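Local structure of alpha-1,2-mannosidase (Bacteroides thetaiotaomicron, 2WW2) at residues A478-M492 with T523-M537. The protein is a calcium-dependent, inverting alpha-mannosidase of glycoside hydrolase family 92 that probably cleaves alpha-1,2-linked mannosides. Sequence-based numbering, arbitrary orientation.
Sequences APNYRNLYYPEHGFM and TWSVFHDPEGLSELM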
loop_
_atom_site.group_PDB
_atom_site.type_symbol
_atom_site.label_atom_id
_atom_site.label_comp_id
_atom_site.label_asym_id
_atom_site.label_seq_id
_atom_site.Cartn_x
_atom_site.Cartn_y
_atom_site.Cartn_z
ATOM N N ALA A 478 23.929 -26.998 11.054
ATOM C CA ALA A 478 23.059 -26.882 9.888
ATOM C C ALA A 478 21.624 -26.485 10.244
ATOM O O ALA A 478 20.999 -25.727 9.511
ATOM C CB ALA A 478 23.075 -28.190 9.062
ATOM N N PRO A 479 21.087 -27.003 11.370
ATOM C CA PRO A 479 19.726 -26.626 11.759
ATOM C C PRO A 479 19.631 -25.342 12.600
ATOM O O PRO A 479 18.598 -25.104 13.212
ATOM C CB PRO A 479 19.239 -27.827 12.608
ATOM C CG PRO A 479 20.451 -28.701 12.839
ATOM C CD PRO A 479 21.661 -28.040 12.248
ATOM N N ASN A 480 20.691 -24.538 12.651
ATOM C CA ASN A 480 20.688 -23.354 13.507
ATOM C C ASN A 480 19.614 -22.353 13.070
ATOM O O ASN A 480 19.221 -21.503 13.859
ATOM C CB ASN A 480 22.060 -22.670 13.559
ATOM C CG ASN A 480 22.975 -23.267 14.625
ATOM O OD1 ASN A 480 22.528 -24.016 15.498
ATOM N ND2 ASN A 480 24.260 -22.918 14.570
ATOM N N TYR A 481 19.145 -22.452 11.826
ATOM C CA TYR A 481 18.026 -21.609 11.392
ATOM C C TYR A 481 16.828 -21.750 12.332
ATOM O O TYR A 481 16.047 -20.795 12.529
ATOM C CB TYR A 481 17.594 -21.920 9.948
ATOM C CG TYR A 481 17.019 -23.303 9.743
ATOM C CD1 TYR A 481 15.664 -23.538 9.913
ATOM C CD2 TYR A 481 17.834 -24.374 9.382
ATOM C CE1 TYR A 481 15.128 -24.801 9.728
ATOM C CE2 TYR A 481 17.307 -25.659 9.194
ATOM C CZ TYR A 481 15.953 -25.857 9.376
ATOM O OH TYR A 481 15.409 -27.105 9.198
ATOM N N ARG A 482 16.650 -22.947 12.884
ATOM C CA ARG A 482 15.513 -23.178 13.779
ATOM C C ARG A 482 15.544 -22.298 15.026
ATOM O O ARG A 482 14.516 -22.072 15.666
ATOM C CB ARG A 482 15.431 -24.652 14.201
ATOM C CG ARG A 482 15.302 -25.654 13.047
ATOM C CD ARG A 482 15.140 -27.065 13.642
ATOM N NE ARG A 482 15.183 -28.165 12.675
ATOM C CZ ARG A 482 14.147 -28.605 11.945
ATOM N NH1 ARG A 482 12.948 -28.025 12.012
ATOM N NH2 ARG A 482 14.315 -29.646 11.129
ATOM N N ASN A 483 16.725 -21.824 15.395
ATOM C CA ASN A 483 16.884 -21.117 16.640
ATOM C C ASN A 483 16.298 -19.710 16.569
ATOM O O ASN A 483 16.143 -19.050 17.594
ATOM C CB ASN A 483 18.367 -21.046 17.029
ATOM C CG ASN A 483 18.926 -22.393 17.435
ATOM O OD1 ASN A 483 18.220 -23.209 18.026
ATOM N ND2 ASN A 483 20.196 -22.637 17.122
ATOM N N LEU A 484 15.971 -19.244 15.363
ATOM C CA LEU A 484 15.393 -17.906 15.226
ATOM C C LEU A 484 13.948 -17.889 14.717
ATOM O O LEU A 484 13.354 -16.828 14.528
ATOM C CB LEU A 484 16.286 -17.013 14.346
ATOM C CG LEU A 484 17.651 -16.715 14.980
ATOM C CD1 LEU A 484 18.508 -15.850 14.045
ATOM C CD2 LEU A 484 17.501 -16.064 16.349
ATOM N N TYR A 485 13.380 -19.066 14.513
ATOM C CA TYR A 485 11.983 -19.161 14.137
ATOM C C TYR A 485 11.102 -18.892 15.369
ATOM O O TYR A 485 11.221 -19.567 16.391
ATOM C CB TYR A 485 11.693 -20.530 13.528
ATOM C CG TYR A 485 10.315 -20.622 12.922
ATOM C CD1 TYR A 485 10.079 -20.160 11.635
ATOM C CD2 TYR A 485 9.250 -21.167 13.636
ATOM C CE1 TYR A 485 8.828 -20.246 11.072
ATOM C CE2 TYR A 485 7.983 -21.250 13.081
ATOM C CZ TYR A 485 7.782 -20.781 11.797
ATOM O OH TYR A 485 6.546 -20.860 11.209
ATOM N N TYR A 486 10.255 -17.870 15.273
ATOM C CA TYR A 486 9.461 -17.385 16.414
ATOM C C TYR A 486 8.120 -18.118 16.372
ATOM O O TYR A 486 7.242 -17.738 15.595
ATOM C CB TYR A 486 9.216 -15.879 16.236
ATOM C CG TYR A 486 8.902 -15.096 17.499
ATOM C CD1 TYR A 486 8.411 -15.719 18.639
ATOM C CD2 TYR A 486 9.086 -13.717 17.536
ATOM C CE1 TYR A 486 8.123 -14.971 19.806
ATOM C CE2 TYR A 486 8.801 -12.972 18.682
ATOM C CZ TYR A 486 8.324 -13.602 19.804
ATOM O OH TYR A 486 8.051 -12.836 20.922
ATOM N N PRO A 487 7.951 -19.171 17.196
ATOM C CA PRO A 487 6.791 -20.041 16.962
ATOM C C PRO A 487 5.447 -19.325 17.098
ATOM O O PRO A 487 4.558 -19.556 16.281
ATOM C CB PRO A 487 6.936 -21.160 18.012
ATOM C CG PRO A 487 8.292 -20.980 18.630
ATOM C CD PRO A 487 8.742 -19.563 18.374
ATOM N N GLU A 488 5.308 -18.447 18.094
ATOM C CA GLU A 488 4.058 -17.692 18.270
ATOM C C GLU A 488 3.672 -16.880 17.031
ATOM O O GLU A 488 2.489 -16.608 16.804
ATOM C CB GLU A 488 4.121 -16.766 19.495
ATOM N N HIS A 489 4.660 -16.481 16.232
ATOM C CA HIS A 489 4.386 -15.624 15.088
ATOM C C HIS A 489 4.543 -16.312 13.730
ATOM O O HIS A 489 3.978 -15.849 12.738
ATOM C CB HIS A 489 5.231 -14.354 15.168
ATOM C CG HIS A 489 4.889 -13.492 16.340
ATOM N ND1 HIS A 489 3.731 -12.748 16.397
ATOM C CD2 HIS A 489 5.528 -13.286 17.516
ATOM C CE1 HIS A 489 3.677 -12.109 17.553
ATOM N NE2 HIS A 489 4.754 -12.421 18.251
ATOM N N GLY A 490 5.300 -17.409 13.685
ATOM C CA GLY A 490 5.432 -18.194 12.458
ATOM C C GLY A 490 6.384 -17.594 11.433
ATOM O O GLY A 490 6.258 -17.840 10.222
ATOM N N PHE A 491 7.347 -16.813 11.919
ATOM C CA PHE A 491 8.352 -16.181 11.065
ATOM C C PHE A 491 9.716 -16.159 11.752
ATOM O O PHE A 491 9.803 -16.260 12.977
ATOM C CB PHE A 491 7.968 -14.729 10.815
ATOM C CG PHE A 491 6.896 -14.542 9.784
ATOM C CD1 PHE A 491 7.222 -14.467 8.438
ATOM C CD2 PHE A 491 5.570 -14.380 10.160
ATOM C CE1 PHE A 491 6.241 -14.262 7.483
ATOM C CE2 PHE A 491 4.584 -14.165 9.206
ATOM C CZ PHE A 491 4.918 -14.108 7.865
ATOM N N MET A 492 10.779 -15.968 10.972
ATOM C CA MET A 492 12.096 -15.739 11.554
ATOM C C MET A 492 12.089 -14.367 12.232
ATOM O O MET A 492 11.465 -13.422 11.732
ATOM C CB MET A 492 13.179 -15.792 10.464
ATOM C CG MET A 492 13.373 -17.194 9.866
ATOM S SD MET A 492 13.983 -18.380 11.090
ATOM C CE MET A 492 13.940 -19.887 10.097
ATOM N N THR A 523 12.571 -15.529 6.044
ATOM C CA THR A 523 12.012 -16.774 6.574
ATOM C C THR A 523 12.197 -17.942 5.591
ATOM O O THR A 523 12.264 -19.095 6.002
ATOM C CB THR A 523 10.536 -16.587 6.984
ATOM O OG1 THR A 523 10.490 -15.709 8.117
ATOM C CG2 THR A 523 9.868 -17.939 7.369
ATOM N N TRP A 524 12.326 -17.640 4.302
ATOM C CA TRP A 524 12.505 -18.687 3.284
ATOM C C TRP A 524 13.947 -19.121 3.069
ATOM O O TRP A 524 14.222 -20.025 2.275
ATOM C CB TRP A 524 11.915 -18.212 1.947
ATOM C CG TRP A 524 10.458 -17.917 2.111
ATOM C CD1 TRP A 524 9.880 -16.683 2.277
ATOM C CD2 TRP A 524 9.396 -18.874 2.192
ATOM N NE1 TRP A 524 8.520 -16.824 2.436
ATOM C CE2 TRP A 524 8.197 -18.152 2.389
ATOM C CE3 TRP A 524 9.338 -20.266 2.102
ATOM C CZ2 TRP A 524 6.957 -18.773 2.494
ATOM C CZ3 TRP A 524 8.096 -20.889 2.218
ATOM C CH2 TRP A 524 6.922 -20.135 2.404
ATOM N N SER A 525 14.876 -18.471 3.760
ATOM C CA SER A 525 16.300 -18.701 3.507
ATOM C C SER A 525 16.796 -19.983 4.181
ATOM O O SER A 525 17.676 -19.949 5.061
ATOM C CB SER A 525 17.138 -17.487 3.955
ATOM O OG SER A 525 18.468 -17.595 3.489
ATOM N N VAL A 526 16.223 -21.112 3.762
ATOM C CA VAL A 526 16.617 -22.416 4.288
ATOM C C VAL A 526 16.655 -23.392 3.111
ATOM O O VAL A 526 15.894 -24.348 3.054
ATOM C CB VAL A 526 15.624 -22.917 5.370
ATOM C CG1 VAL A 526 16.193 -24.142 6.124
ATOM C CG2 VAL A 526 15.318 -21.791 6.367
ATOM N N PHE A 527 17.536 -23.151 2.161
ATOM C CA PHE A 527 17.508 -23.975 0.962
ATOM C C PHE A 527 18.196 -25.329 1.112
ATOM O O PHE A 527 18.018 -26.185 0.271
ATOM C CB PHE A 527 18.020 -23.215 -0.267
ATOM C CG PHE A 527 18.863 -22.033 0.066
ATOM C CD1 PHE A 527 20.234 -22.175 0.217
ATOM C CD2 PHE A 527 18.290 -20.788 0.226
ATOM C CE1 PHE A 527 21.018 -21.084 0.525
ATOM C CE2 PHE A 527 19.083 -19.671 0.543
ATOM C CZ PHE A 527 20.445 -19.836 0.686
ATOM N N HIS A 528 18.969 -25.514 2.179
ATOM C CA HIS A 528 19.520 -26.832 2.488
ATOM C C HIS A 528 18.520 -27.716 3.248
ATOM O O HIS A 528 18.774 -28.913 3.479
ATOM C CB HIS A 528 20.840 -26.706 3.263
ATOM C CG HIS A 528 20.706 -26.032 4.595
ATOM N ND1 HIS A 528 20.362 -24.703 4.734
ATOM C CD2 HIS A 528 20.903 -26.504 5.853
ATOM C CE1 HIS A 528 20.337 -24.386 6.018
ATOM N NE2 HIS A 528 20.653 -25.466 6.721
ATOM N N ASP A 529 17.370 -27.154 3.620
ATOM C CA ASP A 529 16.399 -27.929 4.404
ATOM C C ASP A 529 14.936 -27.472 4.240
ATOM O O ASP A 529 14.282 -27.121 5.214
ATOM C CB ASP A 529 16.795 -27.894 5.889
ATOM C CG ASP A 529 16.228 -29.066 6.677
ATOM O OD1 ASP A 529 15.554 -29.941 6.072
ATOM O OD2 ASP A 529 16.467 -29.120 7.907
ATOM N N PRO A 530 14.413 -27.478 3.005
ATOM C CA PRO A 530 13.008 -27.106 2.849
ATOM C C PRO A 530 12.069 -27.960 3.721
ATOM O O PRO A 530 11.084 -27.442 4.236
ATOM C CB PRO A 530 12.745 -27.353 1.361
ATOM C CG PRO A 530 14.098 -27.144 0.708
ATOM C CD PRO A 530 15.073 -27.744 1.718
ATOM N N GLU A 531 12.362 -29.256 3.879
ATOM C CA GLU A 531 11.500 -30.106 4.692
ATOM C C GLU A 531 11.529 -29.641 6.150
ATOM O O GLU A 531 10.492 -29.594 6.817
ATOM C CB GLU A 531 11.905 -31.585 4.571
ATOM C CG GLU A 531 11.045 -32.555 5.382
ATOM C CD GLU A 531 9.578 -32.604 4.928
ATOM O OE1 GLU A 531 9.274 -32.306 3.745
ATOM O OE2 GLU A 531 8.727 -32.961 5.768
ATOM N N GLY A 532 12.710 -29.291 6.652
ATOM C CA GLY A 532 12.799 -28.786 8.023
ATOM C C GLY A 532 12.081 -27.450 8.180
ATOM O O GLY A 532 11.503 -27.161 9.229
ATOM N N LEU A 533 12.126 -26.606 7.151
ATOM C CA LEU A 533 11.370 -25.362 7.212
ATOM C C LEU A 533 9.864 -25.648 7.257
ATOM O O LEU A 533 9.132 -25.032 8.043
ATOM C CB LEU A 533 11.725 -24.420 6.047
ATOM C CG LEU A 533 11.032 -23.047 6.079
ATOM C CD1 LEU A 533 11.388 -22.306 7.380
ATOM C CD2 LEU A 533 11.414 -22.208 4.869
ATOM N N SER A 534 9.394 -26.582 6.429
ATOM C CA SER A 534 7.975 -26.898 6.447
ATOM C C SER A 534 7.575 -27.438 7.817
ATOM O O SER A 534 6.472 -27.176 8.280
ATOM C CB SER A 534 7.573 -27.866 5.335
ATOM O OG SER A 534 7.818 -29.198 5.712
ATOM N N GLU A 535 8.473 -28.164 8.474
ATOM C CA GLU A 535 8.197 -28.644 9.830
ATOM C C GLU A 535 7.964 -27.478 10.782
ATOM O O GLU A 535 7.046 -27.506 11.600
ATOM C CB GLU A 535 9.349 -29.491 10.378
ATOM C CG GLU A 535 9.451 -30.867 9.778
ATOM C CD GLU A 535 10.695 -31.615 10.250
ATOM O OE1 GLU A 535 10.877 -32.771 9.810
ATOM O OE2 GLU A 535 11.491 -31.044 11.046
ATOM N N LEU A 536 8.820 -26.470 10.702
ATOM C CA LEU A 536 8.632 -25.276 11.503
ATOM C C LEU A 536 7.262 -24.662 11.215
ATOM O O LEU A 536 6.574 -24.223 12.128
ATOM C CB LEU A 536 9.737 -24.244 11.211
ATOM C CG LEU A 536 11.145 -24.626 11.674
ATOM C CD1 LEU A 536 12.138 -23.546 11.297
ATOM C CD2 LEU A 536 11.187 -24.896 13.178
ATOM N N MET A 537 6.881 -24.619 9.944
ATOM C CA MET A 537 5.652 -23.950 9.538
ATOM C C MET A 537 4.393 -24.775 9.837
ATOM O O MET A 537 3.271 -24.296 9.649
ATOM C CB MET A 537 5.701 -23.614 8.049
ATOM C CG MET A 537 6.715 -22.536 7.692
ATOM S SD MET A 537 6.654 -22.153 5.957
ATOM C CE MET A 537 7.798 -20.773 5.864
HETATM O O HOH W 1 4.635 -21.607 12.594
#
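Tyr481 lays one ring face on Val526 and turns an edge to Leu536 at the tightly packed heart of this contact. Val526 CG1 stands almost on the ring normal, 3.5 Å from the centroid, a CH-pi contact in which one methyl of the beta-branched valine fits the flat face, while Leu536 CD1 meets the rim at CE1. With CG held between backbone N and carbonyl carbon (chi1 65°), the ring points at the helix start, where Tyr481 OH donates to Asp529 OD2 at 2.6 Å from above the carboxylate plane. The other oxygen of Asp529 caps Gly532 N, so one aspartate serves both segments; Gly532 is bare where a side chain would strike the phenol. A leucine in place of Tyr481 would probably leave Asp529 OD2 without its hydroxyl donor and Val526 CG1 without an aromatic face. Leu536 CB lies over the centre of the Tyr485 ring, 3.8 Å from its centroid, and a water joins Tyr485 OH to Leu536 O. At the ends, His528 NE2 donates nearly straight (172°) to Ala478 O, and Met492 N to Thr523 OG1, which is also hydrogen-bonded to the backbone O of Ser519.

The solvent side is looser: the extended Arg482 reaches exposed Glu535, NH2 to OE2 3.2 Å, in a bent salt bridge. The contact joins the 3-10 turn and short hairpin 485-492 to helix 530-537 within the catalytic domain, with helix 444-465 touching Tyr481 and helix 540-551 packing against Trp524.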